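Local coordinates for protein CocE/NonD family hydrolase (Staphylococcus aureus subsp. aureus COL, PDB 3III) that probably hydrolyses ester or amide bonds as a serine hydrolase of the CocE/NonD family, with an alpha/beta-hydrolase domain joined to a C-terminal beta-rich domain, at residues H461-Q466 with W475-T480; L457-R462 with E488-E493; D197-V202 with P242-F247. All coordinates share one frame; numbering follows the deposited sequence.

Contact 1 (H461-Q466 with W475-T480)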
loop_
_atom_site.group_PDB
_atom_site.type_symbol
_atom_site.label_atom_id
_atom_site.label_comp_id
_atom_site.label_asym_id
_atom_site.label_seq_id
_atom_site.Cartn_x
_atom_site.Cartn_y
_atom_site.Cartn_z
ATOM N N HIS A 461 -4.248 -17.566 15.473
ATOM C CA HIS A 461 -3.022 -17.225 14.729
ATOM C C HIS A 461 -2.015 -16.392 15.512
ATOM O O HIS A 461 -1.085 -15.798 14.930
ATOM C CB HIS A 461 -3.435 -16.446 13.482
ATOM C CG HIS A 461 -4.136 -17.285 12.463
ATOM N ND1 HIS A 461 -3.823 -17.252 11.111
ATOM C CD2 HIS A 461 -5.114 -18.208 12.601
ATOM C CE1 HIS A 461 -4.605 -18.097 10.463
ATOM N NE2 HIS A 461 -5.394 -18.697 11.344
ATOM N N ARG A 462 -2.187 -16.313 16.817
ATOM C CA ARG A 462 -1.361 -15.406 17.647
ATOM C C ARG A 462 0.140 -15.714 17.769
ATOM O O ARG A 462 0.910 -14.897 18.314
ATOM C CB ARG A 462 -1.920 -15.384 19.086
ATOM C CG ARG A 462 -1.774 -16.704 19.811
ATOM C CD ARG A 462 -2.579 -16.692 21.143
ATOM N NE ARG A 462 -2.543 -17.999 21.832
ATOM C CZ ARG A 462 -3.284 -19.063 21.519
ATOM N NH1 ARG A 462 -4.171 -19.041 20.528
ATOM N NH2 ARG A 462 -3.137 -20.161 22.211
ATOM N N GLU A 463 0.561 -16.903 17.406
ATOM C CA GLU A 463 1.933 -17.309 17.738
ATOM C C GLU A 463 2.940 -16.421 16.992
ATOM O O GLU A 463 2.887 -16.279 15.762
ATOM C CB GLU A 463 2.200 -18.780 17.343
ATOM C CG GLU A 463 3.667 -19.241 17.726
ATOM C CD GLU A 463 4.069 -20.628 17.190
ATOM O OE1 GLU A 463 3.445 -21.129 16.234
ATOM O OE2 GLU A 463 5.064 -21.191 17.686
ATOM N N LEU A 464 3.834 -15.804 17.753
ATOM C CA LEU A 464 4.782 -14.824 17.233
ATOM C C LEU A 464 6.024 -15.475 16.617
ATOM O O LEU A 464 6.492 -16.480 17.091
ATOM C CB LEU A 464 5.203 -13.895 18.410
ATOM C CG LEU A 464 4.172 -12.938 18.997
ATOM C CD1 LEU A 464 4.678 -12.258 20.281
ATOM C CD2 LEU A 464 3.746 -11.879 17.906
ATOM N N ASP A 465 6.511 -14.910 15.515
ATOM C CA ASP A 465 7.854 -15.150 14.999
ATOM C C ASP A 465 8.769 -14.317 15.869
ATOM O O ASP A 465 8.828 -13.071 15.773
ATOM C CB ASP A 465 7.974 -14.684 13.543
ATOM C CG ASP A 465 9.273 -15.070 12.913
ATOM O OD1 ASP A 465 10.307 -14.907 13.582
ATOM O OD2 ASP A 465 9.261 -15.548 11.731
ATOM N N GLN A 466 9.488 -14.992 16.729
ATOM C CA GLN A 466 10.314 -14.299 17.708
ATOM C C GLN A 466 11.435 -13.514 17.019
ATOM O O GLN A 466 11.670 -12.384 17.396
ATOM C CB GLN A 466 10.860 -15.288 18.755
ATOM C CG GLN A 466 9.782 -15.870 19.653
ATOM C CD GLN A 466 9.057 -14.814 20.515
ATOM O OE1 GLN A 466 9.570 -13.712 20.730
ATOM N NE2 GLN A 466 7.847 -15.155 21.009
ATOM N N TRP A 475 5.119 -9.813 14.740
ATOM C CA TRP A 475 5.122 -10.580 13.515
ATOM C C TRP A 475 4.642 -11.977 13.831
ATOM O O TRP A 475 5.269 -12.701 14.627
ATOM C CB TRP A 475 6.519 -10.620 12.933
ATOM C CG TRP A 475 6.584 -10.963 11.456
ATOM C CD1 TRP A 475 6.345 -12.156 10.888
ATOM C CD2 TRP A 475 6.999 -10.085 10.404
ATOM N NE1 TRP A 475 6.560 -12.100 9.512
ATOM C CE2 TRP A 475 6.933 -10.813 9.199
ATOM C CE3 TRP A 475 7.401 -8.738 10.365
ATOM C CZ2 TRP A 475 7.294 -10.263 7.988
ATOM C CZ3 TRP A 475 7.729 -8.176 9.134
ATOM C CH2 TRP A 475 7.673 -8.951 7.965
ATOM N N HIS A 476 3.563 -12.386 13.160
ATOM C CA HIS A 476 2.912 -13.674 13.435
ATOM C C HIS A 476 3.347 -14.670 12.393
ATOM O O HIS A 476 3.408 -14.333 11.233
ATOM C CB HIS A 476 1.417 -13.493 13.457
ATOM C CG HIS A 476 0.976 -12.529 14.518
ATOM N ND1 HIS A 476 0.659 -11.217 14.246
ATOM C CD2 HIS A 476 0.897 -12.664 15.863
ATOM C CE1 HIS A 476 0.361 -10.590 15.376
ATOM N NE2 HIS A 476 0.499 -11.449 16.377
ATOM N N LYS A 477 3.724 -15.874 12.838
ATOM C CA LYS A 477 4.116 -16.941 11.942
ATOM C C LYS A 477 3.023 -17.360 10.983
ATOM O O LYS A 477 3.308 -17.651 9.812
ATOM C CB LYS A 477 4.577 -18.171 12.728
ATOM C CG LYS A 477 5.835 -17.977 13.502
ATOM C CD LYS A 477 6.144 -19.286 14.210
ATOM C CE LYS A 477 7.450 -19.235 14.928
ATOM N NZ LYS A 477 7.800 -20.528 15.536
ATOM N N HIS A 478 1.784 -17.431 11.487
ATOM C CA HIS A 478 0.641 -17.925 10.702
ATOM C C HIS A 478 0.915 -19.326 10.168
ATOM O O HIS A 478 0.517 -19.680 9.053
ATOM C CB HIS A 478 0.270 -16.952 9.558
ATOM C CG HIS A 478 -0.261 -15.630 10.033
ATOM N ND1 HIS A 478 -1.478 -15.495 10.652
ATOM C CD2 HIS A 478 0.257 -14.378 9.953
ATOM C CE1 HIS A 478 -1.690 -14.224 10.931
ATOM N NE2 HIS A 478 -0.642 -13.524 10.538
ATOM N N GLU A 479 1.592 -20.132 10.978
ATOM C CA GLU A 479 1.979 -21.470 10.576
ATOM C C GLU A 479 0.957 -22.535 10.999
ATOM O O GLU A 479 0.645 -23.460 10.229
ATOM C CB GLU A 479 3.350 -21.825 11.171
ATOM C CG GLU A 479 3.883 -23.183 10.827
ATOM C CD GLU A 479 5.337 -23.319 11.285
ATOM O OE1 GLU A 479 5.678 -22.905 12.414
ATOM O OE2 GLU A 479 6.176 -23.762 10.484
ATOM N N THR A 480 0.496 -22.452 12.230
ATOM C CA THR A 480 -0.513 -23.387 12.674
ATOM C C THR A 480 -1.543 -22.667 13.536
ATOM O O THR A 480 -1.250 -21.638 14.132
ATOM C CB THR A 480 0.100 -24.559 13.473
ATOM O OG1 THR A 480 0.965 -24.014 14.465
ATOM C CG2 THR A 480 0.897 -25.618 12.529
HETATM O O HOH W 1 0.924 -17.076 14.261
HETATM O O HOH W 2 0.446 -12.595 19.502
HETATM O O HOH W 3 -0.811 -19.301 16.305
HETATM O O HOH W 4 1.785 -20.176 13.828
HETATM O O HOH W 5 3.659 -23.331 14.388
HETATM O O HOH W 6 0.752 -21.488 15.873
#

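Contact 2 (L457-R462 with E488-E493)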
loop_
_atom_site.group_PDB
_atom_site.type_symbol
_atom_site.label_atom_id
_atom_site.label_comp_id
_atom_site.label_asym_id
_atom_site.label_seq_id
_atom_site.Cartn_x
_atom_site.Cartn_y
_atom_site.Cartn_z
ATOM N N LEU A 457 -6.449 -9.280 14.479
ATOM C CA LEU A 457 -5.860 -10.584 14.718
ATOM C C LEU A 457 -6.911 -11.672 14.986
ATOM O O LEU A 457 -7.785 -11.483 15.781
ATOM C CB LEU A 457 -4.936 -10.530 15.927
ATOM C CG LEU A 457 -4.167 -11.833 16.245
ATOM C CD1 LEU A 457 -3.135 -12.145 15.113
ATOM C CD2 LEU A 457 -3.502 -11.762 17.645
ATOM N N ARG A 458 -6.744 -12.818 14.354
ATOM C CA ARG A 458 -7.468 -14.032 14.706
ATOM C C ARG A 458 -6.591 -14.737 15.748
ATOM O O ARG A 458 -5.388 -15.025 15.544
ATOM C CB ARG A 458 -7.741 -14.858 13.453
ATOM C CG ARG A 458 -8.462 -16.195 13.715
ATOM C CD ARG A 458 -9.016 -16.768 12.430
ATOM N NE ARG A 458 -10.212 -16.044 12.010
ATOM C CZ ARG A 458 -10.928 -16.319 10.938
ATOM N NH1 ARG A 458 -10.606 -17.307 10.125
ATOM N NH2 ARG A 458 -11.981 -15.576 10.665
ATOM N N VAL A 459 -7.164 -14.926 16.927
ATOM C CA VAL A 459 -6.377 -15.345 18.091
ATOM C C VAL A 459 -5.749 -16.739 17.927
ATOM O O VAL A 459 -4.659 -16.994 18.425
ATOM C CB VAL A 459 -7.225 -15.153 19.397
ATOM C CG1 VAL A 459 -6.557 -15.766 20.640
ATOM C CG2 VAL A 459 -7.504 -13.636 19.582
ATOM N N SER A 460 -6.393 -17.645 17.197
ATOM C CA SER A 460 -5.738 -18.932 16.882
ATOM C C SER A 460 -4.428 -18.745 16.057
ATOM O O SER A 460 -3.574 -19.625 16.036
ATOM C CB SER A 460 -6.679 -19.892 16.160
ATOM O OG SER A 460 -6.983 -19.403 14.889
ATOM N N HIS A 461 -4.248 -17.566 15.473
ATOM C CA HIS A 461 -3.022 -17.225 14.729
ATOM C C HIS A 461 -2.015 -16.392 15.512
ATOM O O HIS A 461 -1.085 -15.798 14.930
ATOM C CB HIS A 461 -3.435 -16.446 13.482
ATOM C CG HIS A 461 -4.136 -17.285 12.463
ATOM N ND1 HIS A 461 -3.823 -17.252 11.111
ATOM C CD2 HIS A 461 -5.114 -18.208 12.601
ATOM C CE1 HIS A 461 -4.605 -18.097 10.463
ATOM N NE2 HIS A 461 -5.394 -18.697 11.344
ATOM N N ARG A 462 -2.187 -16.313 16.817
ATOM C CA ARG A 462 -1.361 -15.406 17.647
ATOM C C ARG A 462 0.140 -15.714 17.769
ATOM O O ARG A 462 0.910 -14.897 18.314
ATOM C CB ARG A 462 -1.920 -15.384 19.086
ATOM C CG ARG A 462 -1.774 -16.704 19.811
ATOM C CD ARG A 462 -2.579 -16.692 21.143
ATOM N NE ARG A 462 -2.543 -17.999 21.832
ATOM C CZ ARG A 462 -3.284 -19.063 21.519
ATOM N NH1 ARG A 462 -4.171 -19.041 20.528
ATOM N NH2 ARG A 462 -3.137 -20.161 22.211
ATOM N N GLU A 488 -9.764 -20.424 28.446
ATOM C CA GLU A 488 -8.326 -20.338 28.264
ATOM C C GLU A 488 -7.972 -18.880 28.002
ATOM O O GLU A 488 -8.379 -18.327 26.997
ATOM C CB GLU A 488 -7.887 -21.179 27.092
ATOM C CG GLU A 488 -6.409 -21.375 26.967
ATOM C CD GLU A 488 -6.085 -22.171 25.732
ATOM O OE1 GLU A 488 -6.988 -22.793 25.116
ATOM O OE2 GLU A 488 -4.909 -22.182 25.373
ATOM N N ILE A 489 -7.233 -18.286 28.936
ATOM C CA ILE A 489 -6.736 -16.943 28.828
ATOM C C ILE A 489 -5.358 -16.912 28.149
ATOM O O ILE A 489 -4.393 -17.513 28.669
ATOM C CB ILE A 489 -6.588 -16.325 30.235
ATOM C CG1 ILE A 489 -7.949 -16.298 30.936
ATOM C CG2 ILE A 489 -6.021 -14.942 30.173
ATOM C CD1 ILE A 489 -7.861 -15.957 32.444
ATOM N N VAL A 490 -5.247 -16.209 27.013
ATOM C CA VAL A 490 -3.980 -16.206 26.241
ATOM C C VAL A 490 -3.492 -14.780 25.954
ATOM O O VAL A 490 -4.331 -13.819 25.891
ATOM C CB VAL A 490 -4.126 -17.017 24.954
ATOM C CG1 VAL A 490 -4.589 -18.487 25.268
ATOM C CG2 VAL A 490 -5.088 -16.333 24.015
ATOM N N PRO A 491 -2.152 -14.594 25.848
ATOM C CA PRO A 491 -1.592 -13.293 25.492
ATOM C C PRO A 491 -1.518 -13.152 23.991
ATOM O O PRO A 491 -1.116 -14.119 23.329
ATOM C CB PRO A 491 -0.169 -13.355 26.069
ATOM C CG PRO A 491 0.143 -14.810 26.051
ATOM C CD PRO A 491 -1.101 -15.516 26.323
ATOM N N VAL A 492 -1.923 -11.989 23.476
ATOM C CA VAL A 492 -1.886 -11.664 22.059
ATOM C C VAL A 492 -1.250 -10.313 21.894
ATOM O O VAL A 492 -1.335 -9.452 22.787
ATOM C CB VAL A 492 -3.271 -11.679 21.401
ATOM C CG1 VAL A 492 -3.947 -13.118 21.593
ATOM C CG2 VAL A 492 -4.131 -10.541 21.936
ATOM N N GLU A 493 -0.599 -10.136 20.772
ATOM C CA GLU A 493 -0.046 -8.834 20.387
ATOM C C GLU A 493 -0.525 -8.516 19.006
ATOM O O GLU A 493 -0.306 -9.303 18.067
ATOM C CB GLU A 493 1.469 -8.866 20.409
ATOM C CG GLU A 493 1.970 -9.110 21.801
ATOM C CD GLU A 493 3.460 -9.175 21.913
ATOM O OE1 GLU A 493 4.178 -8.502 21.156
ATOM O OE2 GLU A 493 3.922 -9.896 22.826
HETATM O O HOH W 2 0.446 -12.595 19.502
HETATM O O HOH W 7 -4.615 -22.658 22.522
HETATM O O HOH W 8 -0.399 -16.963 23.236
#

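Contact 3 (D197-V202 with P242-F247)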
loop_
_atom_site.group_PDB
_atom_site.type_symbol
_atom_site.label_atom_id
_atom_site.label_comp_id
_atom_site.label_asym_id
_atom_site.label_seq_id
_atom_site.Cartn_x
_atom_site.Cartn_y
_atom_site.Cartn_z
ATOM N N ASP A 197 3.397 -8.791 0.380
ATOM C CA ASP A 197 3.111 -10.036 1.092
ATOM C C ASP A 197 1.609 -10.220 1.111
ATOM O O ASP A 197 0.926 -9.689 1.951
ATOM C CB ASP A 197 3.685 -9.994 2.507
ATOM C CG ASP A 197 3.499 -11.330 3.287
ATOM O OD1 ASP A 197 2.663 -12.195 2.887
ATOM O OD2 ASP A 197 4.164 -11.449 4.364
HETATM N N MSE A 198 1.089 -10.928 0.127
HETATM C CA MSE A 198 -0.347 -10.995 -0.071
HETATM C C MSE A 198 -1.061 -11.567 1.126
HETATM O O MSE A 198 -2.141 -11.082 1.473
HETATM C CB MSE A 198 -0.710 -11.830 -1.309
HETATM C CG MSE A 198 -0.448 -11.122 -2.573
HETATM SE SE MSE A 198 -0.992 -12.210 -4.159
HETATM C CE MSE A 198 -2.994 -12.097 -3.854
ATOM N N TYR A 199 -0.518 -12.622 1.727
ATOM C CA TYR A 199 -1.192 -13.223 2.863
ATOM C C TYR A 199 -1.430 -12.218 4.024
ATOM O O TYR A 199 -2.463 -12.223 4.652
ATOM C CB TYR A 199 -0.381 -14.425 3.393
ATOM C CG TYR A 199 -1.086 -15.079 4.496
ATOM C CD1 TYR A 199 -2.074 -16.032 4.246
ATOM C CD2 TYR A 199 -0.822 -14.723 5.818
ATOM C CE1 TYR A 199 -2.810 -16.626 5.337
ATOM C CE2 TYR A 199 -1.506 -15.290 6.848
ATOM C CZ TYR A 199 -2.497 -16.253 6.619
ATOM O OH TYR A 199 -3.188 -16.781 7.696
ATOM N N ARG A 200 -0.451 -11.380 4.309
ATOM C CA ARG A 200 -0.512 -10.497 5.450
ATOM C C ARG A 200 -1.148 -9.192 5.140
ATOM O O ARG A 200 -1.470 -8.449 6.091
ATOM C CB ARG A 200 0.879 -10.249 6.039
ATOM C CG ARG A 200 1.396 -11.431 6.845
ATOM C CD ARG A 200 2.814 -11.140 7.448
ATOM N NE ARG A 200 3.270 -12.317 8.185
ATOM C CZ ARG A 200 3.740 -13.414 7.627
ATOM N NH1 ARG A 200 3.882 -13.477 6.314
ATOM N NH2 ARG A 200 4.074 -14.454 8.387
ATOM N N GLU A 201 -1.276 -8.854 3.853
ATOM C CA GLU A 201 -1.575 -7.466 3.485
ATOM C C GLU A 201 -2.883 -7.251 2.765
ATOM O O GLU A 201 -3.437 -6.174 2.900
ATOM C CB GLU A 201 -0.389 -6.787 2.795
ATOM C CG GLU A 201 0.811 -6.839 3.775
ATOM C CD GLU A 201 2.178 -6.506 3.249
ATOM O OE1 GLU A 201 2.364 -6.401 2.012
ATOM O OE2 GLU A 201 3.106 -6.390 4.116
ATOM N N VAL A 202 -3.398 -8.267 2.055
ATOM C CA VAL A 202 -4.656 -8.113 1.312
ATOM C C VAL A 202 -5.609 -9.326 1.447
ATOM O O VAL A 202 -6.799 -9.122 1.572
ATOM C CB VAL A 202 -4.442 -7.765 -0.194
ATOM C CG1 VAL A 202 -3.782 -8.926 -0.984
ATOM C CG2 VAL A 202 -5.776 -7.328 -0.834
ATOM N N PRO A 242 -5.747 -21.080 4.329
ATOM C CA PRO A 242 -6.036 -20.145 5.448
ATOM C C PRO A 242 -4.792 -19.727 6.287
ATOM O O PRO A 242 -4.852 -18.796 7.112
ATOM C CB PRO A 242 -7.038 -20.929 6.282
ATOM C CG PRO A 242 -6.728 -22.341 6.014
ATOM C CD PRO A 242 -6.430 -22.378 4.522
ATOM N N LEU A 243 -3.684 -20.406 6.073
ATOM C CA LEU A 243 -2.455 -20.207 6.824
ATOM C C LEU A 243 -1.364 -19.779 5.836
ATOM O O LEU A 243 -1.519 -19.911 4.614
ATOM C CB LEU A 243 -2.049 -21.499 7.552
ATOM C CG LEU A 243 -2.927 -21.876 8.752
ATOM C CD1 LEU A 243 -2.754 -23.341 9.070
ATOM C CD2 LEU A 243 -2.531 -20.886 9.914
ATOM N N PHE A 244 -0.250 -19.298 6.371
ATOM C CA PHE A 244 0.880 -18.824 5.570
ATOM C C PHE A 244 1.685 -20.069 5.213
ATOM O O PHE A 244 2.642 -20.393 5.864
ATOM C CB PHE A 244 1.712 -17.804 6.369
ATOM C CG PHE A 244 2.860 -17.190 5.589
ATOM C CD1 PHE A 244 2.624 -16.448 4.452
ATOM C CD2 PHE A 244 4.180 -17.335 6.024
ATOM C CE1 PHE A 244 3.664 -15.873 3.747
ATOM C CE2 PHE A 244 5.239 -16.737 5.333
ATOM C CZ PHE A 244 4.967 -16.026 4.171
ATOM N N ASP A 245 1.267 -20.764 4.157
ATOM C CA ASP A 245 1.825 -22.072 3.796
ATOM C C ASP A 245 2.724 -21.928 2.547
ATOM O O ASP A 245 3.091 -20.818 2.188
ATOM C CB ASP A 245 0.658 -23.059 3.579
ATOM C CG ASP A 245 -0.345 -22.593 2.505
ATOM O OD1 ASP A 245 -0.094 -21.578 1.819
ATOM O OD2 ASP A 245 -1.414 -23.248 2.347
ATOM N N ASP A 246 3.103 -23.021 1.886
ATOM C CA ASP A 246 3.998 -22.893 0.738
ATOM C C ASP A 246 3.392 -22.025 -0.376
ATOM O O ASP A 246 4.105 -21.301 -1.076
ATOM C CB ASP A 246 4.319 -24.281 0.127
ATOM C CG ASP A 246 5.188 -25.143 1.044
ATOM O OD1 ASP A 246 5.701 -24.597 2.051
ATOM O OD2 ASP A 246 5.379 -26.366 0.748
ATOM N N PHE A 247 2.086 -22.161 -0.596
ATOM C CA PHE A 247 1.383 -21.293 -1.558
ATOM C C PHE A 247 1.616 -19.798 -1.311
ATOM O O PHE A 247 2.079 -19.063 -2.222
ATOM C CB PHE A 247 -0.126 -21.590 -1.556
ATOM C CG PHE A 247 -0.888 -20.702 -2.494
ATOM C CD1 PHE A 247 -0.994 -21.039 -3.840
ATOM C CD2 PHE A 247 -1.439 -19.507 -2.051
ATOM C CE1 PHE A 247 -1.659 -20.217 -4.715
ATOM C CE2 PHE A 247 -2.099 -18.675 -2.920
ATOM C CZ PHE A 247 -2.213 -19.033 -4.263
#

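Contact 1 (H461-Q466 with W475-T480)
Glu463 and Asp465 pair with Lys477 and Trp475 through two backbone hydrogen bonds, Lys477 N to Glu463 O (3.1 Å) and Asp465 N to Trp475 O (2.7 Å), on either side of a single bridge between Leu464 and His476. The same carbonyls receive CA-H...O contacts from His476 and Leu464. Among the rings, His461 ND1 and His478 ND1 share a hydrogen bond of 3.0 Å, rim to rim with the planes at 59°; Glu481 takes His461 NE2. His476 holds CG anti to its carbonyl carbon (chi1 -60°), and its ring meets Arg462 O edge-on, CD2 to O 3.3 Å. In apolar contact, Leu464 CD2 lies 3.6 Å from His476 CD2, and the Lys477 methylenes run beside Asp465. The charged pair is formed by the extended chains of Glu463 and Lys477, OE2 to NZ 3.5 Å in a long salt bridge, while waters link Glu463 OE1 to Thr480 and Glu479. A further water accepts from His478 N and lies close to the carbonyls of His461 and Glu463. The arrangement is a single beta bridge that draws together two parts of the irregular connection between strands 447-458 and 490-503 of the C-terminal non-catalytic domain.

Contact 2 (L457-R462 with E488-E493)
Arg462 lies across Val490 and Val492, and its course from backbone to guanidinium maps the contact. CB rests 3.9 Å from Val492 CG1. CG sits between the backbone N and the carbonyl carbon (chi1 67°), the chain then extended to NE. CD passes 3.7 Å from Pro491 O and also touches Val490 CG2. NE comes to 3.6 Å from Val490 CB, and Val490 lies over one face of the guanidinium, its CG2 offset toward the rim. Alongside, Val459 CG1 meets Val490 CG2 at 3.7 Å and also packs on Val492 CG1, while Leu457 CD2 reaches Val492 CB. These apolar groups lie between two antiparallel sheets of the C-terminal beta domain, strand 447-458 belonging to one and strand 490-503 to the other, and Leu425 of strand 424-432 touches both Val459 and Val492. At the tip, NH1 donates to Val459 O (3.0 Å) from above the carbonyl plane, the opposite face from that used by Arg462 N, and also bonds Leu482 O. One water links NE to Pro491 O. A second water lies between NH2 and Glu488 OE2, 4.2 Å apart with the guanidinium and carboxylate planes perpendicular; the other oxygen of Glu488 is held by Ser485 N.

Contact 3 (D197-V202 with P242-F247)
Tyr199 and Phe244 both carry CG anti to the backbone N (chi1 -177° and -176°), and with each CB directed at the opposing segment the two rings are brought together. They meet obliquely, centroids 5.8 Å apart. Phe244 CB stands over the face of the tyrosine ring, 4.2 Å from its centroid, in a CH-pi contact, and Tyr199 CB approaches the edge of the phenylalanine ring at CD1 (3.8 Å). The phenol hydroxyl donates to Pro242 O at 2.7 Å; this acceptor lies in the plane of the tyrosine ring, whereas the hydroxyl is tilted from the carbonyl plane. The contact joins two parts of the S15-family region: Asp197 is the N-cap of helix 198-203, and Phe244 centres an inverse gamma turn just before helix 246-249.

Arg200 supplies a third component. Its CZ sits 4.2 Å from the centroid of the Phe244 ring, almost on the ring normal, a cation-pi contact in which NH1 hovers over the ring centre. The guanidinium stands steeply to the ring, at 75°, and so presents an edge to it. NH1 also donates to Asp197 OD2 (2.8 Å) on its syn lone pair, while Gln252 holds the same oxygen and His476 O receives NH2. The arginine cation thus faces a carboxylate and an aromatic ring together, which orient it and would probably stabilise its charge electrostatically in this position.

How the contacts relate
Contacts 1 and 2 begin from the same stretch of chain, sharing His461 and Arg462, and their centres are about 10 Å apart. His476 NE2 approaches Glu493 O at 2.8 Å, and one water bonded to Arg462 O serves both. Contact 3 belongs to the S15-family catalytic region, yet its centre is only about 12 Å from that of contact 1. Across this domain interface, His478 O lies 2.8 Å from Phe244 N and His476 O lies 2.9 Å from Arg200 NH2, both probable hydrogen bonds. His461 CE1 packs 3.4 Å from Tyr199 OH. Contact 1 therefore mediates between the beta domain of contact 2 and the hydrolase domain of contact 3.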